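Long-range contacts in thiaminase-I (Naegleria gruberi, PDB 4HCW), which belongs to a thiaminase family and has a two-lobed alpha/beta fold resembling that of the periplasmic binding proteins: residues Q116-N121 with P258-D263; S120-S125 with G230-M235. One frame throughout, in Å; residues are numbered along the deposited sequence.

Contact 1: residues Q116-N121 with P258-D263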
loop_
_atom_site.group_PDB
_atom_site.type_symbol
_atom_site.label_atom_id
_atom_site.label_comp_id
_atom_site.label_asym_id
_atom_site.label_seq_id
_atom_site.Cartn_x
_atom_site.Cartn_y
_atom_site.Cartn_z
ATOM N N GLN A 116 -5.197 -7.318 -4.490
ATOM C CA GLN A 116 -5.002 -6.636 -5.765
ATOM C C GLN A 116 -3.651 -5.935 -5.852
ATOM O O GLN A 116 -2.845 -6.229 -6.734
ATOM C CB GLN A 116 -6.125 -5.627 -6.015
ATOM C CG GLN A 116 -5.951 -4.821 -7.292
ATOM C CD GLN A 116 -7.126 -3.908 -7.576
ATOM O OE1 GLN A 116 -7.966 -3.668 -6.708
ATOM N NE2 GLN A 116 -7.193 -3.395 -8.798
ATOM N N TYR A 117 -3.413 -5.003 -4.935
ATOM C CA TYR A 117 -2.190 -4.209 -4.955
ATOM C C TYR A 117 -1.306 -4.489 -3.746
ATOM O O TYR A 117 -1.795 -4.831 -2.669
ATOM C CB TYR A 117 -2.525 -2.717 -5.015
ATOM C CG TYR A 117 -3.262 -2.302 -6.268
ATOM C CD1 TYR A 117 -2.909 -2.817 -7.508
ATOM C CD2 TYR A 117 -4.313 -1.398 -6.210
ATOM C CE1 TYR A 117 -3.580 -2.439 -8.657
ATOM C CE2 TYR A 117 -4.992 -1.015 -7.352
ATOM C CZ TYR A 117 -4.621 -1.538 -8.573
ATOM O OH TYR A 117 -5.294 -1.159 -9.712
ATOM N N LEU A 118 0.000 -4.343 -3.937
ATOM C CA LEU A 118 0.963 -4.477 -2.853
ATOM C C LEU A 118 1.724 -3.166 -2.722
ATOM O O LEU A 118 2.256 -2.651 -3.705
ATOM C CB LEU A 118 1.932 -5.625 -3.137
ATOM C CG LEU A 118 2.224 -6.588 -1.983
ATOM C CD1 LEU A 118 3.252 -7.627 -2.404
ATOM C CD2 LEU A 118 2.688 -5.839 -0.743
ATOM N N CYS A 119 1.772 -2.624 -1.510
ATOM C CA CYS A 119 2.369 -1.312 -1.296
ATOM C C CYS A 119 3.215 -1.278 -0.025
ATOM O O CYS A 119 2.941 -2.006 0.928
ATOM C CB CYS A 119 1.271 -0.249 -1.229
ATOM S SG CYS A 119 1.820 1.421 -1.615
ATOM N N SER A 120 4.238 -0.429 -0.022
ATOM C CA SER A 120 5.125 -0.279 1.130
ATOM C C SER A 120 6.009 0.958 0.995
ATOM O O SER A 120 6.178 1.493 -0.100
ATOM C CB SER A 120 6.005 -1.521 1.299
ATOM O OG SER A 120 6.938 -1.347 2.351
ATOM N N ASN A 121 6.569 1.410 2.114
ATOM C CA ASN A 121 7.522 2.515 2.092
ATOM C C ASN A 121 8.940 2.014 1.846
ATOM O O ASN A 121 9.709 1.807 2.785
ATOM C CB ASN A 121 7.465 3.317 3.395
ATOM C CG ASN A 121 6.192 4.131 3.526
ATOM O OD1 ASN A 121 6.043 5.179 2.897
ATOM N ND2 ASN A 121 5.269 3.657 4.355
ATOM N N PRO A 258 9.781 -5.324 8.646
ATOM C CA PRO A 258 9.271 -4.554 7.507
ATOM C C PRO A 258 7.750 -4.633 7.399
ATOM O O PRO A 258 7.170 -5.705 7.568
ATOM C CB PRO A 258 9.923 -5.244 6.308
ATOM C CG PRO A 258 10.109 -6.651 6.751
ATOM C CD PRO A 258 10.415 -6.584 8.221
ATOM N N TYR A 259 7.117 -3.498 7.118
ATOM C CA TYR A 259 5.666 -3.441 6.982
ATOM C C TYR A 259 5.249 -3.123 5.550
ATOM O O TYR A 259 5.866 -2.291 4.885
ATOM C CB TYR A 259 5.077 -2.399 7.936
ATOM C CG TYR A 259 4.861 -2.904 9.346
ATOM C CD1 TYR A 259 5.930 -3.088 10.211
ATOM C CD2 TYR A 259 3.584 -3.188 9.811
ATOM C CE1 TYR A 259 5.735 -3.548 11.500
ATOM C CE2 TYR A 259 3.379 -3.647 11.099
ATOM C CZ TYR A 259 4.457 -3.825 11.939
ATOM O OH TYR A 259 4.255 -4.284 13.221
ATOM N N VAL A 260 4.202 -3.794 5.079
ATOM C CA VAL A 260 3.647 -3.516 3.758
ATOM C C VAL A 260 2.144 -3.277 3.831
ATOM O O VAL A 260 1.483 -3.684 4.788
ATOM C CB VAL A 260 3.910 -4.666 2.759
ATOM C CG1 VAL A 260 5.395 -4.993 2.688
ATOM C CG2 VAL A 260 3.095 -5.896 3.134
ATOM N N TYR A 261 1.611 -2.611 2.812
ATOM C CA TYR A 261 0.175 -2.403 2.689
ATOM C C TYR A 261 -0.353 -3.231 1.523
ATOM O O TYR A 261 0.326 -3.382 0.507
ATOM C CB TYR A 261 -0.141 -0.926 2.450
ATOM C CG TYR A 261 0.396 0.015 3.506
ATOM C CD1 TYR A 261 -0.287 0.215 4.698
ATOM C CD2 TYR A 261 1.577 0.717 3.301
ATOM C CE1 TYR A 261 0.198 1.080 5.663
ATOM C CE2 TYR A 261 2.069 1.583 4.261
ATOM C CZ TYR A 261 1.376 1.761 5.439
ATOM O OH TYR A 261 1.862 2.623 6.396
ATOM N N THR A 262 -1.558 -3.769 1.668
ATOM C CA THR A 262 -2.183 -4.524 0.587
ATOM C C THR A 262 -3.604 -4.048 0.320
ATOM O O THR A 262 -4.428 -3.979 1.231
ATOM C CB THR A 262 -2.219 -6.039 0.880
ATOM O OG1 THR A 262 -3.020 -6.285 2.041
ATOM C CG2 THR A 262 -0.815 -6.583 1.103
ATOM N N ASP A 263 -3.885 -3.716 -0.937
ATOM C CA ASP A 263 -5.238 -3.372 -1.351
ATOM C C ASP A 263 -5.964 -4.640 -1.776
ATOM O O ASP A 263 -5.431 -5.446 -2.540
ATOM C CB ASP A 263 -5.210 -2.357 -2.493
ATOM C CG ASP A 263 -4.640 -1.020 -2.067
ATOM O OD1 ASP A 263 -4.908 -0.598 -0.922
ATOM O OD2 ASP A 263 -3.921 -0.391 -2.872
#

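Contact 2: residues S120-S125 with G230-M235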
loop_
_atom_site.group_PDB
_atom_site.type_symbol
_atom_site.label_atom_id
_atom_site.label_comp_id
_atom_site.label_asym_id
_atom_site.label_seq_id
_atom_site.Cartn_x
_atom_site.Cartn_y
_atom_site.Cartn_z
ATOM N N SER A 120 4.238 -0.429 -0.022
ATOM C CA SER A 120 5.125 -0.279 1.130
ATOM C C SER A 120 6.009 0.958 0.995
ATOM O O SER A 120 6.178 1.493 -0.100
ATOM C CB SER A 120 6.005 -1.521 1.299
ATOM O OG SER A 120 6.938 -1.347 2.351
ATOM N N ASN A 121 6.569 1.410 2.114
ATOM C CA ASN A 121 7.522 2.515 2.092
ATOM C C ASN A 121 8.940 2.014 1.846
ATOM O O ASN A 121 9.709 1.807 2.785
ATOM C CB ASN A 121 7.465 3.317 3.395
ATOM C CG ASN A 121 6.192 4.131 3.526
ATOM O OD1 ASN A 121 6.043 5.179 2.897
ATOM N ND2 ASN A 121 5.269 3.657 4.355
ATOM N N PHE A 122 9.282 1.820 0.577
ATOM C CA PHE A 122 10.579 1.269 0.204
ATOM C C PHE A 122 11.693 2.302 0.313
ATOM O O PHE A 122 11.435 3.501 0.399
ATOM C CB PHE A 122 10.537 0.722 -1.222
ATOM C CG PHE A 122 9.483 -0.321 -1.443
ATOM C CD1 PHE A 122 9.713 -1.641 -1.097
ATOM C CD2 PHE A 122 8.265 0.016 -2.011
ATOM C CE1 PHE A 122 8.746 -2.605 -1.304
ATOM C CE2 PHE A 122 7.293 -0.943 -2.220
ATOM C CZ PHE A 122 7.534 -2.256 -1.866
ATOM N N LEU A 123 12.935 1.826 0.299
ATOM C CA LEU A 123 14.095 2.706 0.299
ATOM C C LEU A 123 14.714 2.776 -1.089
ATOM O O LEU A 123 15.323 1.813 -1.555
ATOM C CB LEU A 123 15.142 2.219 1.301
ATOM C CG LEU A 123 16.430 3.041 1.385
ATOM C CD1 LEU A 123 16.129 4.485 1.761
ATOM C CD2 LEU A 123 17.402 2.415 2.373
ATOM N N LEU A 124 14.555 3.917 -1.748
ATOM C CA LEU A 124 15.151 4.121 -3.061
ATOM C C LEU A 124 16.548 4.710 -2.911
ATOM O O LEU A 124 16.713 5.925 -2.794
ATOM C CB LEU A 124 14.278 5.040 -3.917
ATOM C CG LEU A 124 14.698 5.159 -5.383
ATOM C CD1 LEU A 124 14.577 3.810 -6.077
ATOM C CD2 LEU A 124 13.875 6.217 -6.100
ATOM N N SER A 125 17.552 3.840 -2.915
ATOM C CA SER A 125 18.931 4.262 -2.709
ATOM C C SER A 125 19.685 4.462 -4.022
ATOM O O SER A 125 19.765 3.555 -4.852
ATOM C CB SER A 125 19.668 3.258 -1.821
ATOM O OG SER A 125 19.566 1.945 -2.344
ATOM N N GLY A 230 9.418 6.033 0.365
ATOM C CA GLY A 230 8.059 6.290 -0.071
ATOM C C GLY A 230 7.490 5.105 -0.824
ATOM O O GLY A 230 8.164 4.087 -0.991
ATOM N N TYR A 231 6.247 5.232 -1.276
ATOM C CA TYR A 231 5.609 4.171 -2.043
ATOM C C TYR A 231 6.275 4.045 -3.408
ATOM O O TYR A 231 6.837 5.011 -3.923
ATOM C CB TYR A 231 4.115 4.448 -2.216
ATOM C CG TYR A 231 3.396 4.797 -0.933
ATOM C CD1 TYR A 231 3.355 3.903 0.128
ATOM C CD2 TYR A 231 2.746 6.016 -0.789
ATOM C CE1 TYR A 231 2.694 4.216 1.300
ATOM C CE2 TYR A 231 2.082 6.338 0.378
ATOM C CZ TYR A 231 2.059 5.434 1.420
ATOM O OH TYR A 231 1.399 5.750 2.586
ATOM N N SER A 232 6.212 2.852 -3.990
ATOM C CA SER A 232 6.801 2.622 -5.303
ATOM C C SER A 232 6.079 3.425 -6.382
ATOM O O SER A 232 6.678 3.799 -7.390
ATOM C CB SER A 232 6.799 1.130 -5.646
ATOM O OG SER A 232 5.513 0.563 -5.474
ATOM N N GLU A 233 4.796 3.700 -6.160
ATOM C CA GLU A 233 4.002 4.479 -7.105
ATOM C C GLU A 233 4.491 5.921 -7.197
ATOM O O GLU A 233 4.224 6.613 -8.178
ATOM C CB GLU A 233 2.520 4.462 -6.720
ATOM C CG GLU A 233 1.934 3.075 -6.527
ATOM C CD GLU A 233 1.983 2.619 -5.083
ATOM O OE1 GLU A 233 2.717 1.652 -4.786
ATOM O OE2 GLU A 233 1.283 3.225 -4.244
ATOM N N SER A 234 5.203 6.371 -6.169
ATOM C CA SER A 234 5.713 7.737 -6.135
ATOM C C SER A 234 7.027 7.862 -6.898
ATOM O O SER A 234 7.575 8.954 -7.033
ATOM C CB SER A 234 5.896 8.205 -4.688
ATOM O OG SER A 234 6.768 7.342 -3.977
ATOM N N MET A 235 7.522 6.736 -7.402
ATOM C CA MET A 235 8.792 6.711 -8.114
ATOM C C MET A 235 8.590 6.556 -9.619
ATOM O O MET A 235 9.557 6.434 -10.371
ATOM C CB MET A 235 9.662 5.567 -7.591
ATOM C CG MET A 235 9.829 5.554 -6.080
ATOM S SD MET A 235 10.594 4.035 -5.484
ATOM C CE MET A 235 10.621 4.340 -3.719
#

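Contact 1: residues Q116-N121 with P258-D263
Tyr117 and Cys119 pair with Asp263 and Tyr261 as the hydrogen-bonded positions of two antiparallel strands, whose local axes run at 157°. Cys119 N donates to Tyr261 O at 2.6 Å; the reciprocal bond is modelled implausibly short, so its length carries no weight. Asp263 N bonds to Tyr117 O at 2.9 Å. At the same pair, Asp263 O accepts twice, from Gln116 N at 2.7 Å and more loosely from Tyr117 N at 3.2 Å, so two residues of one strand oppose one of the other. Gln116 CG, anti to its backbone N (chi1 177°), extends over the centre of the Tyr117 ring, and OE1 goes on to bond Ser67. The carboxylate of Asp263 meets the same ring at its rim, OD2 lying in the ring plane 3.5 Å from Tyr117 CD2, with the two planes 83° apart; this end is buried. Closely packed too is the face of Leu118 and Val260, where Leu118 CD2 lies 3.9 Å from Val260 CB and Phe100 of helix 99-105 covers both; Ser120 OG bonds to Tyr259 O at 2.9 Å. Thr262 OG1 is held by Ser70 and Ser104. By contrast, Cys119 and Tyr261, on the face of Asp263, are partly exposed, as is Asn121 just beyond, which brings ND2 to the rim of the Tyr261 ring, 3.8 Å from CE2. Gln116 and Tyr117 opposite Asp263 form a classic beta bulge, here within a buried antiparallel strand pair near the centre of the chain.

Contact 2: residues S120-S125 with G230-M235
Gly230 and Phe122 form one antiparallel hydrogen-bonded pair: Gly230 N donates to Phe122 O at 3.2 Å with an N-H...O angle of 155° and lies in the carbonyl plane. The return bond, Phe122 N to Gly230 O, is weak and strongly bent; the same N-H also makes a weak bond to Ser120 O across the inverse gamma turn centred on Asn121. Next, Tyr231 directs its CA hydrogen almost straight at Ser120 O, with a CA to O distance of 3.4 Å. Its ring runs alongside the Asn121 amide, the planes 34° apart, and Asn121 OD1 sits over one face at 3.8 Å from Tyr231 CE1, while Ser120 O lies at the ring edge. Ser232 opens a 3-10 turn and sets CB 4.0 Å from Phe122 CE2. The turn is closed by Ser234 N bonding to Tyr231 O at 3.1 Å. Met235 then returns to the strand. With CG anti to its carbonyl carbon (chi1 -52°) and the chain extended beyond, it meets Leu124 tip to tip, SD lying 4.0 Å from both Leu124 CD1 and CD2, and CE reaches past them to Leu124 CB at 3.7 Å. Helix 317-328 covers this side, Phe318 packing on Ser232 and Met235, and Leu322 and Phe326 on Phe122, while strand 248-250 pairs with the strand through the backbones of Leu123 and Ser125.

Overall arrangement
The centres of contacts 1 and 2 lie about 11 Å apart, and both start from strand 110-125, sharing Ser120 and Asn121. Along the chain that strand comes first, then 230-235, then 258-263, so the second partner of each is distant in sequence. Strands 229-230 and 260-267 both pair antiparallel with 110-125, at successive parts of its length, within one mixed sheet. The two contacts also touch directly: Cys119 SG packs 3.4 Å from Tyr231 CD1, and the rings of Tyr261 and Tyr231 approach each other. One long, interrupted strand thus gathers two sequence-distant partners as it runs from the sheet near the chain centre out to helix 317-328, consistent with a crossover between lobes.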